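Local coordinates for protein angiotensin-converting enzyme (Anopheles gambiae, PDB 6S1Y) that probably cleaves peptides as a zinc-dependent metalloprotease of the angiotensin-converting enzyme family, at residues Q33-A36 / A37-G41; F47-S50 / K51-K54; A97-A100 / D101-K104; A484-H487 / V488-V492. All coordinates share one frame; numbering follows the deposited sequence.

Contact 1 of 4, residues Q33-A36 / A37-G41; sequences QTLA and AWEYG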
loop_
_atom_site.group_PDB
_atom_site.type_symbol
_atom_site.label_atom_id
_atom_site.label_comp_id
_atom_site.label_asym_id
_atom_site.label_seq_id
_atom_site.Cartn_x
_atom_site.Cartn_y
_atom_site.Cartn_z
ATOM N N GLN A 33 3.658 19.742 -13.065
ATOM C CA GLN A 33 4.367 19.323 -11.866
ATOM C C GLN A 33 4.504 17.806 -11.813
ATOM O O GLN A 33 5.592 17.281 -11.545
ATOM C CB GLN A 33 3.632 19.869 -10.650
ATOM C CG GLN A 33 4.286 19.542 -9.354
ATOM C CD GLN A 33 3.425 18.630 -8.548
ATOM O OE1 GLN A 33 2.549 19.082 -7.803
ATOM N NE2 GLN A 33 3.645 17.322 -8.706
ATOM N N THR A 34 3.422 17.087 -12.107
ATOM C CA THR A 34 3.490 15.634 -12.148
ATOM C C THR A 34 4.542 15.159 -13.140
ATOM O O THR A 34 5.310 14.223 -12.855
ATOM C CB THR A 34 2.127 15.067 -12.524
ATOM O OG1 THR A 34 1.185 15.352 -11.492
ATOM C CG2 THR A 34 2.212 13.579 -12.708
ATOM N N LEU A 35 4.592 15.794 -14.314
ATOM C CA LEU A 35 5.530 15.378 -15.343
ATOM C C LEU A 35 6.969 15.497 -14.858
ATOM O O LEU A 35 7.782 14.586 -15.063
ATOM C CB LEU A 35 5.304 16.215 -16.597
ATOM C CG LEU A 35 5.547 15.540 -17.942
ATOM C CD1 LEU A 35 5.097 16.503 -19.043
ATOM C CD2 LEU A 35 7.001 15.144 -18.102
ATOM N N ALA A 36 7.303 16.612 -14.208
ATOM C CA ALA A 36 8.656 16.782 -13.702
ATOM C C ALA A 36 8.965 15.768 -12.608
ATOM O O ALA A 36 10.103 15.289 -12.512
ATOM C CB ALA A 36 8.843 18.214 -13.198
ATOM N N ALA A 37 7.965 15.417 -11.788
ATOM C CA ALA A 37 8.173 14.406 -10.751
ATOM C C ALA A 37 8.432 13.036 -11.367
ATOM O O ALA A 37 9.292 12.285 -10.896
ATOM C CB ALA A 37 6.965 14.368 -9.815
ATOM N N TRP A 38 7.723 12.706 -12.440
ATOM C CA TRP A 38 7.996 11.457 -13.143
ATOM C C TRP A 38 9.437 11.390 -13.633
ATOM O O TRP A 38 10.095 10.346 -13.515
ATOM C CB TRP A 38 7.032 11.309 -14.311
ATOM C CG TRP A 38 7.381 10.212 -15.234
ATOM C CD1 TRP A 38 8.173 10.298 -16.346
ATOM C CD2 TRP A 38 6.944 8.848 -15.155
ATOM N NE1 TRP A 38 8.251 9.071 -16.961
ATOM C CE2 TRP A 38 7.506 8.164 -16.255
ATOM C CE3 TRP A 38 6.120 8.140 -14.267
ATOM C CZ2 TRP A 38 7.286 6.803 -16.487
ATOM C CZ3 TRP A 38 5.895 6.780 -14.504
ATOM C CH2 TRP A 38 6.483 6.130 -15.599
ATOM N N GLU A 39 9.943 12.479 -14.213
ATOM C CA GLU A 39 11.290 12.445 -14.768
ATOM C C GLU A 39 12.321 12.200 -13.670
ATOM O O GLU A 39 13.262 11.415 -13.843
ATOM C CB GLU A 39 11.580 13.749 -15.509
ATOM C CG GLU A 39 10.896 13.838 -16.875
ATOM C CD GLU A 39 11.390 12.765 -17.837
ATOM O OE1 GLU A 39 10.550 12.083 -18.471
ATOM O OE2 GLU A 39 12.625 12.592 -17.941
ATOM N N TYR A 40 12.154 12.850 -12.524
ATOM C CA TYR A 40 13.022 12.555 -11.400
ATOM C C TYR A 40 12.826 11.115 -10.942
ATOM O O TYR A 40 13.798 10.357 -10.793
ATOM C CB TYR A 40 12.750 13.558 -10.281
ATOM C CG TYR A 40 13.630 13.369 -9.085
ATOM C CD1 TYR A 40 15.009 13.532 -9.183
ATOM C CD2 TYR A 40 13.091 13.026 -7.848
ATOM C CE1 TYR A 40 15.822 13.350 -8.088
ATOM C CE2 TYR A 40 13.897 12.858 -6.748
ATOM C CZ TYR A 40 15.262 13.023 -6.873
ATOM O OH TYR A 40 16.073 12.842 -5.780
ATOM N N GLY A 41 11.571 10.701 -10.746
ATOM C CA GLY A 41 11.317 9.348 -10.275
ATOM C C GLY A 41 11.971 8.296 -11.143
ATOM O O GLY A 41 12.433 7.263 -10.638
#
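Ala37 and Trp38 hang from Gln33 and Thr34 by consecutive i to i+4 backbone hydrogen bonds, Ala37 N to Gln33 O at 3.0 Å and Trp38 N to Thr34 O at 2.9 Å. Two more follow: Glu39 N donates to Leu35 O, and Tyr40 N to Ala36 O at 3.2 Å with a nearly straight N-H...O angle of 169°. Van der Waals contacts of the side chains are mostly beta carbons against carbonyl oxygens of the preceding turn: Trp38 CB lies 3.4 Å from Leu35 O, and Ala37 CB 3.5 Å from Thr34 O. This regular alpha-helical turn belongs to helix 12-42, near its C-terminal end. On one flank Ala36 and Tyr40 pack against helix 46-70; on another, Trp38 reaches Trp331 and Phe333 edge-to-face and Arg340 by a cation-pi contact. Its indole leaves the helix with CG anti to the backbone N (chi1 169°). Along the outer side Leu35 and Glu39 run loosely together, Leu35 CD2 4.3 Å from Glu39 CG. The Glu39 chain bends at chi2 (-63°), bringing OE1 to the edge of the indole, in its plane, 3.7 Å from Trp38 CD1. The hydroxyl of Thr34 turns back to Lys30 O.

Contact 2 of 4, residues F47-S50 / K51-K54; sequences FNLS and KKTK. With NAG (2-acetamido-2-deoxy-beta-D-glucopyranose), chain B; NAG (2-acetamido-2-deoxy-beta-D-glucopyranose), chain C.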
loop_
_atom_site.group_PDB
_atom_site.type_symbol
_atom_site.label_atom_id
_atom_site.label_comp_id
_atom_site.label_asym_id
_atom_site.label_seq_id
_atom_site.Cartn_x
_atom_site.Cartn_y
_atom_site.Cartn_z
ATOM N N PHE A 47 20.058 17.482 -11.242
ATOM C CA PHE A 47 19.397 18.359 -12.197
ATOM C C PHE A 47 17.899 18.097 -12.240
ATOM O O PHE A 47 17.091 19.036 -12.191
ATOM C CB PHE A 47 19.984 18.174 -13.586
ATOM C CG PHE A 47 19.252 18.945 -14.642
ATOM C CD1 PHE A 47 19.444 20.312 -14.773
ATOM C CD2 PHE A 47 18.373 18.306 -15.504
ATOM C CE1 PHE A 47 18.780 21.028 -15.754
ATOM C CE2 PHE A 47 17.702 19.014 -16.479
ATOM C CZ PHE A 47 17.904 20.379 -16.615
ATOM N N ASN A 48 17.507 16.816 -12.350
ATOM C CA ASN A 48 16.086 16.478 -12.420
ATOM C C ASN A 48 15.366 16.789 -11.119
ATOM O O ASN A 48 14.173 17.105 -11.133
ATOM C CB ASN A 48 15.915 15.003 -12.771
ATOM C CG ASN A 48 16.208 14.717 -14.248
ATOM O OD1 ASN A 48 16.290 15.629 -15.064
ATOM N ND2 ASN A 48 16.364 13.449 -14.585
ATOM N N LEU A 49 16.069 16.729 -9.986
ATOM C CA LEU A 49 15.445 17.141 -8.735
ATOM C C LEU A 49 15.115 18.630 -8.750
ATOM O O LEU A 49 14.026 19.027 -8.329
ATOM C CB LEU A 49 16.339 16.800 -7.549
ATOM C CG LEU A 49 15.777 17.255 -6.193
ATOM C CD1 LEU A 49 14.341 16.783 -5.940
ATOM C CD2 LEU A 49 16.700 16.746 -5.111
ATOM N N SER A 50 16.032 19.468 -9.251
ATOM C CA SER A 50 15.770 20.907 -9.288
ATOM C C SER A 50 14.548 21.232 -10.137
ATOM O O SER A 50 13.748 22.100 -9.781
ATOM C CB SER A 50 16.980 21.657 -9.835
ATOM O OG SER A 50 18.123 21.343 -9.071
ATOM N N LYS A 51 14.392 20.549 -11.269
ATOM C CA LYS A 51 13.207 20.768 -12.085
ATOM C C LYS A 51 11.949 20.272 -11.383
ATOM O O LYS A 51 10.882 20.892 -11.495
ATOM C CB LYS A 51 13.377 20.087 -13.440
ATOM C CG LYS A 51 13.936 21.013 -14.503
ATOM C CD LYS A 51 14.232 20.281 -15.808
ATOM C CE LYS A 51 13.495 18.939 -15.943
ATOM N NZ LYS A 51 13.638 18.354 -17.324
ATOM N N LYS A 52 12.048 19.165 -10.644
ATOM C CA LYS A 52 10.882 18.692 -9.911
ATOM C C LYS A 52 10.434 19.718 -8.879
ATOM O O LYS A 52 9.238 20.009 -8.753
ATOM C CB LYS A 52 11.179 17.354 -9.232
ATOM C CG LYS A 52 10.155 16.984 -8.155
ATOM C CD LYS A 52 10.428 15.604 -7.566
ATOM C CE LYS A 52 9.351 15.207 -6.571
ATOM N NZ LYS A 52 9.344 13.731 -6.359
ATOM N N THR A 53 11.376 20.280 -8.116
ATOM C CA THR A 53 10.941 21.218 -7.090
ATOM C C THR A 53 10.564 22.567 -7.690
ATOM O O THR A 53 9.626 23.211 -7.207
ATOM C CB THR A 53 12.004 21.376 -6.000
ATOM O OG1 THR A 53 13.107 22.131 -6.487
ATOM C CG2 THR A 53 12.524 20.026 -5.529
ATOM N N LYS A 54 11.244 23.001 -8.755
ATOM C CA LYS A 54 10.804 24.203 -9.461
ATOM C C LYS A 54 9.353 24.068 -9.926
ATOM O O LYS A 54 8.519 24.946 -9.677
ATOM C CB LYS A 54 11.716 24.488 -10.654
ATOM C CG LYS A 54 11.452 25.874 -11.281
ATOM C CD LYS A 54 11.617 25.891 -12.799
ATOM C CE LYS A 54 10.657 26.909 -13.463
ATOM N NZ LYS A 54 10.681 28.253 -12.780
HETATM C C1 NAG B . 18.733 11.389 -16.954
HETATM C C2 NAG B . 18.697 11.171 -18.468
HETATM C C3 NAG B . 19.797 11.983 -19.170
HETATM C C4 NAG B . 19.736 13.448 -18.766
HETATM C C5 NAG B . 19.790 13.538 -17.243
HETATM C C6 NAG B . 19.677 14.949 -16.716
HETATM C C7 NAG B . 17.853 9.045 -19.351
HETATM C C8 NAG B . 18.163 7.605 -19.623
HETATM N N2 NAG B . 18.829 9.757 -18.786
HETATM O O3 NAG B . 19.632 11.839 -20.580
HETATM O O4 NAG B . 20.855 14.171 -19.272
HETATM O O5 NAG B . 18.707 12.793 -16.667
HETATM O O6 NAG B . 20.022 15.021 -15.336
HETATM O O7 NAG B . 16.766 9.541 -19.619
HETATM C C1 NAG C . 20.714 14.850 -20.541
HETATM C C2 NAG C . 21.616 16.099 -20.566
HETATM C C3 NAG C . 21.559 16.774 -21.937
HETATM C C4 NAG C . 21.753 15.777 -23.066
HETATM C C5 NAG C . 20.855 14.559 -22.888
HETATM C C6 NAG C . 21.122 13.489 -23.921
HETATM C C7 NAG C . 22.037 17.417 -18.529
HETATM C C8 NAG C . 21.472 18.425 -17.573
HETATM N N2 NAG C . 21.232 17.047 -19.534
HETATM O O3 NAG C . 22.593 17.753 -22.004
HETATM O O4 NAG C . 21.425 16.408 -24.298
HETATM O O5 NAG C . 21.089 13.978 -21.600
HETATM O O6 NAG C . 20.500 12.259 -23.585
HETATM O O7 NAG C . 23.163 16.958 -18.390
HETATM O O HOH W 1 15.425 15.930 -17.321
#
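Phe47 to Ser50 accept in turn from Lys51 to Lys54 in regular i to i+4 backbone bonds, from Lys51 N to Phe47 O at 3.2 Å through Lys54 N to Ser50 O at 2.9 Å, one turn near the start of helix 46-70. In Lys51, chi1 (-93°) and a straight chi2 bring CD obliquely against the Phe47 ring, 3.8 Å from CE2; the bend at chi3 (19°) then turns CE and NZ toward a water near Asn48. Over one ring face sits the acetyl methyl C8 of the second sugar of the glycan probably carried by Asn43, 3.6 Å above the plane and centred. Asn48 ND2 gives the first sugar a weak hydrogen bond at its ring oxygen O5, and is also bonded to Asn43 O. Leu49 CD1 meets Thr53 CG2 at 3.7 Å, while Thr53 OG1 makes a weak bond to Ser50 O. Leu49 and Lys52 lean on Tyr40 of helix 12-42. Lys51 NZ donates to the water at 3.0 Å; the water's link to Asn48 OD1 is too short to be relied on. The lysine thus offers its aliphatic part to the ring and its ammonium to solvent, and the sugar methyl probably shields the phenyl face from water.

Contact 3 of 4, residues A97-A100 / D101-K104; sequences ALPA and DQFK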
loop_
_atom_site.group_PDB
_atom_site.type_symbol
_atom_site.label_atom_id
_atom_site.label_comp_id
_atom_site.label_asym_id
_atom_site.label_seq_id
_atom_site.Cartn_x
_atom_site.Cartn_y
_atom_site.Cartn_z
ATOM N N ALA A 97 0.528 25.777 1.415
ATOM C CA ALA A 97 0.261 26.895 2.311
ATOM C C ALA A 97 1.528 27.559 2.825
ATOM O O ALA A 97 1.443 28.653 3.385
ATOM C CB ALA A 97 -0.585 26.442 3.501
ATOM N N LEU A 98 2.685 26.951 2.648
ATOM C CA LEU A 98 3.885 27.515 3.247
ATOM C C LEU A 98 4.488 28.601 2.357
ATOM O O LEU A 98 4.363 28.551 1.132
ATOM C CB LEU A 98 4.931 26.428 3.479
ATOM C CG LEU A 98 4.624 25.311 4.472
ATOM C CD1 LEU A 98 5.515 24.113 4.143
ATOM C CD2 LEU A 98 4.834 25.749 5.919
ATOM N N PRO A 99 5.165 29.584 2.948
ATOM C CA PRO A 99 5.987 30.480 2.125
ATOM C C PRO A 99 6.950 29.646 1.292
ATOM O O PRO A 99 7.419 28.587 1.722
ATOM C CB PRO A 99 6.717 31.361 3.149
ATOM C CG PRO A 99 6.567 30.651 4.476
ATOM C CD PRO A 99 5.300 29.858 4.397
ATOM N N ALA A 100 7.236 30.131 0.084
ATOM C CA ALA A 100 7.918 29.309 -0.906
ATOM C C ALA A 100 9.263 28.805 -0.404
ATOM O O ALA A 100 9.673 27.700 -0.765
ATOM C CB ALA A 100 8.101 30.091 -2.207
ATOM N N ASP A 101 9.974 29.589 0.408
ATOM C CA ASP A 101 11.265 29.118 0.899
ATOM C C ASP A 101 11.087 27.868 1.751
ATOM O O ASP A 101 11.832 26.892 1.603
ATOM C CB ASP A 101 11.978 30.212 1.695
ATOM C CG ASP A 101 11.133 30.736 2.821
ATOM O OD1 ASP A 101 9.908 30.852 2.605
ATOM O OD2 ASP A 101 11.678 31.012 3.914
ATOM N N GLN A 102 10.093 27.879 2.647
ATOM C CA GLN A 102 9.846 26.730 3.511
ATOM C C GLN A 102 9.245 25.567 2.727
ATOM O O GLN A 102 9.501 24.403 3.054
ATOM C CB GLN A 102 8.929 27.130 4.670
ATOM C CG GLN A 102 9.574 28.033 5.731
ATOM C CD GLN A 102 8.631 28.291 6.919
ATOM O OE1 GLN A 102 7.652 29.022 6.797
ATOM N NE2 GLN A 102 8.919 27.664 8.062
ATOM N N PHE A 103 8.445 25.861 1.700
ATOM C CA PHE A 103 7.947 24.816 0.808
ATOM C C PHE A 103 9.102 24.051 0.170
ATOM O O PHE A 103 9.168 22.818 0.245
ATOM C CB PHE A 103 7.047 25.449 -0.254
ATOM C CG PHE A 103 6.457 24.466 -1.240
ATOM C CD1 PHE A 103 5.237 23.870 -0.996
ATOM C CD2 PHE A 103 7.117 24.169 -2.421
ATOM C CE1 PHE A 103 4.684 22.974 -1.891
ATOM C CE2 PHE A 103 6.562 23.272 -3.343
ATOM C CZ PHE A 103 5.344 22.674 -3.075
ATOM N N LYS A 104 10.039 24.762 -0.447
ATOM C CA LYS A 104 11.141 24.067 -1.093
ATOM C C LYS A 104 12.051 23.405 -0.071
ATOM O O LYS A 104 12.726 22.415 -0.386
ATOM C CB LYS A 104 11.926 25.031 -1.982
ATOM C CG LYS A 104 11.053 25.730 -3.012
ATOM C CD LYS A 104 11.897 26.382 -4.103
ATOM C CE LYS A 104 11.413 27.789 -4.449
ATOM N NZ LYS A 104 12.569 28.625 -4.891
#
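Pro99 and Phe103 meet through the first backbone bond of a helix: Phe103 N donates to Pro99 O at 2.9 Å, in the carbonyl plane. Pro99 is the N-cap of helix 100-119, where the chain passes from an extended loop into helical turns, and the next bond, Lys104 N to Ala100 O at 3.0 Å, continues the pattern. Around this opening turn the side chains of Asp101 and Gln102 wrap the proline ring. Asp101 CG stands between its own backbone N and carbonyl carbon (chi1 55°), and this turns the carboxylate back over the start of the helix, with OD1 3.3 Å from Pro99 CB; a negative charge here would probably be favoured by the helix dipole. Gln102 runs extended beyond CG across the ring, with its amide oxygen OE1 close against Pro99 CG, at 3.0 Å. On the inner side Leu98 closes the turn, its CB 4.4 Å from Phe103 CB and its CD1 4.1 Å from Gln102 O. Farther out, helix 168-184 receives Leu98 on Gln180, Pro99 on Arg184 and Gln102 on Leu177, whereas Phe103 turns to another neighbour, helix 46-70, and packs on Ala56 and Ala60. The loop and the first turn thus touch both helices. The aliphatic chain of Lys104 follows the Ala100 carbonyl, with Lys104 CG 3.3 Å from Ala100 O.

Contact 4 of 4, residues A484-H487 / V488-V492; sequences AKYH and VSADV. With KSN ((2~{S})-2-[[(4~{S})-4-azanyl-5-oxidanyl-5-oxidanylidene-pentanoyl]amino]pentanedioic acid), chain H.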
loop_
_atom_site.group_PDB
_atom_site.type_symbol
_atom_site.label_atom_id
_atom_site.label_comp_id
_atom_site.label_asym_id
_atom_site.label_seq_id
_atom_site.Cartn_x
_atom_site.Cartn_y
_atom_site.Cartn_z
ATOM N N ALA A 484 13.737 3.340 6.907
ATOM C CA ALA A 484 14.058 2.148 6.138
ATOM C C ALA A 484 12.858 1.591 5.383
ATOM O O ALA A 484 12.994 0.607 4.658
ATOM C CB ALA A 484 14.617 1.065 7.061
ATOM N N LYS A 485 11.686 2.187 5.564
ATOM C CA LYS A 485 10.466 1.788 4.860
ATOM C C LYS A 485 10.124 2.894 3.870
ATOM O O LYS A 485 10.094 4.074 4.252
ATOM C CB LYS A 485 9.328 1.552 5.852
ATOM C CG LYS A 485 7.977 1.303 5.248
ATOM C CD LYS A 485 7.938 0.021 4.446
ATOM C CE LYS A 485 6.617 -0.105 3.679
ATOM N NZ LYS A 485 6.688 -1.129 2.561
ATOM N N TYR A 486 9.885 2.508 2.607
ATOM C CA TYR A 486 9.779 3.476 1.523
ATOM C C TYR A 486 8.857 4.625 1.899
ATOM O O TYR A 486 9.234 5.793 1.805
ATOM C CB TYR A 486 9.270 2.809 0.215
ATOM C CG TYR A 486 9.014 3.845 -0.884
ATOM C CD1 TYR A 486 10.064 4.449 -1.558
ATOM C CD2 TYR A 486 7.726 4.256 -1.195
ATOM C CE1 TYR A 486 9.842 5.414 -2.539
ATOM C CE2 TYR A 486 7.496 5.235 -2.188
ATOM C CZ TYR A 486 8.565 5.799 -2.849
ATOM O OH TYR A 486 8.380 6.761 -3.823
ATOM N N HIS A 487 7.629 4.298 2.324
ATOM C CA HIS A 487 6.602 5.326 2.501
ATOM C C HIS A 487 6.954 6.329 3.591
ATOM O O HIS A 487 6.388 7.433 3.612
ATOM C CB HIS A 487 5.258 4.674 2.817
ATOM C CG HIS A 487 4.807 3.716 1.766
ATOM N ND1 HIS A 487 5.531 2.600 1.434
ATOM C CD2 HIS A 487 3.735 3.735 0.943
ATOM C CE1 HIS A 487 4.914 1.957 0.462
ATOM N NE2 HIS A 487 3.822 2.627 0.143
ATOM N N VAL A 488 7.859 5.976 4.497
ATOM C CA VAL A 488 8.303 6.929 5.498
ATOM C C VAL A 488 9.294 7.913 4.887
ATOM O O VAL A 488 9.140 9.130 5.016
ATOM C CB VAL A 488 8.901 6.186 6.704
ATOM C CG1 VAL A 488 9.476 7.169 7.709
ATOM C CG2 VAL A 488 7.850 5.324 7.410
ATOM N N SER A 489 10.309 7.394 4.182
ATOM C CA SER A 489 11.266 8.245 3.488
ATOM C C SER A 489 10.612 9.116 2.420
ATOM O O SER A 489 11.140 10.192 2.110
ATOM C CB SER A 489 12.350 7.400 2.815
ATOM O OG SER A 489 13.386 7.030 3.693
ATOM N N ALA A 490 9.505 8.665 1.818
ATOM C CA ALA A 490 8.842 9.408 0.745
ATOM C C ALA A 490 7.598 10.157 1.205
ATOM O O ALA A 490 6.874 10.700 0.364
ATOM C CB ALA A 490 8.449 8.477 -0.412
ATOM N N ASP A 491 7.304 10.171 2.501
ATOM C CA ASP A 491 6.169 10.928 3.023
ATOM C C ASP A 491 4.876 10.556 2.302
ATOM O O ASP A 491 4.125 11.416 1.839
ATOM C CB ASP A 491 6.432 12.434 2.921
ATOM C CG ASP A 491 5.242 13.268 3.360
ATOM O OD1 ASP A 491 4.556 12.857 4.324
ATOM O OD2 ASP A 491 4.988 14.328 2.742
ATOM N N VAL A 492 4.607 9.257 2.226
ATOM C CA VAL A 492 3.346 8.746 1.705
ATOM C C VAL A 492 2.554 8.209 2.886
ATOM O O VAL A 492 3.018 7.306 3.592
ATOM C CB VAL A 492 3.557 7.655 0.642
ATOM C CG1 VAL A 492 2.229 7.113 0.205
ATOM C CG2 VAL A 492 4.348 8.211 -0.555
HETATM C C10 KSN H . 3.375 6.163 -4.344
HETATM C C13 KSN H . 1.257 2.025 -4.319
HETATM C C17 KSN H . 3.931 -1.844 0.226
HETATM C C02 KSN H . 2.612 -2.094 -0.516
HETATM C C03 KSN H . 2.199 -1.015 -1.527
HETATM C C04 KSN H . 3.296 -0.105 -2.054
HETATM C C05 KSN H . 3.512 -0.145 -3.589
HETATM C C07 KSN H . 2.739 2.292 -3.960
HETATM C C08 KSN H . 3.296 3.569 -4.576
HETATM C C09 KSN H . 2.654 4.845 -3.999
HETATM N N01 KSN H . 1.511 -2.246 0.442
HETATM N N06 KSN H . 3.294 1.024 -4.453
HETATM O O11 KSN H . 4.584 6.132 -4.733
HETATM O O12 KSN H . 2.783 7.291 -4.231
HETATM O O14 KSN H . 1.004 1.422 -5.399
HETATM O O15 KSN H . 0.321 2.348 -3.562
HETATM O O16 KSN H . 3.939 -1.144 -4.088
HETATM O O18 KSN H . 4.996 -2.236 -0.323
HETATM O O19 KSN H . 4.022 -1.282 1.350
#
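Tyr486, at the start of the short helix 486-489, meets Ala490, the residue just past its end, in a buried local contact beside the ligand pocket, to which Lys485, Tyr486 and His487 contribute. The methyl of Ala490 lies over one face of the phenol ring in a CH-pi contact, CB 3.9 Å from the ring centroid and displaced toward the hydroxyl end, with Tyr486 CZ its nearest ring atom. Behind this pair Ala490 N bonds to Tyr486 O at 2.9 Å, nearly in line with the carbonyl. At the N-cap, Lys485 O takes Val488 N at 2.9 Å, the donor standing 44° out of the carbonyl plane, and more weakly Ser489 N. The helix ends in a Schellman motif: Asp491, with positive phi, is the C-prime residue, Val492 N closes the outer bond to His487 O at 2.9 Å, and Asp491 N makes the inner one to Val488 O. That reversal folds Val492 back against the histidine, CG1 3.8 Å from His487 CD2, the side chains crossing at a slant. The imidazole lies beside the ligand, whose C04 sits at the ring edge, in its plane, 3.5 Å from His487 NE2. Lys485, bent at chi2 (65°), delivers NZ to the ligand carboxylate oxygen O19 at 2.9 Å, an ammonium also held by Gln255; the lysine charge would help balance that of the carboxylate. The Tyr486 hydroxyl is bonded to Glu114 on helix 100-119, and its ring stacks on His327. The carboxylate of Asp491 bonds to Tyr95 and Tyr174.

How the contacts relate
Contacts 1 and 2 lie on consecutive helices, 12-42 and 46-70, and touch: Tyr40 CD1 comes within 3.5 Å of Leu49 N. Both are regular helical turns, contact 1 near the end of its helix, partly buried with an aromatic face, contact 2 at the start of the next, on the surface with lysines and sugar. Contact 3 starts helix 100-119, which packs on helix 46-70; its nearest atoms stay about 5 Å from contact 2. Contact 4 is buried, its centre about 11 Å from that of the chain, against about 21 to 28 Å for the other centres. Where contact 3 packs a proline and aliphatic chains, contact 4 brings lysine, tyrosine and histidine to the ligand.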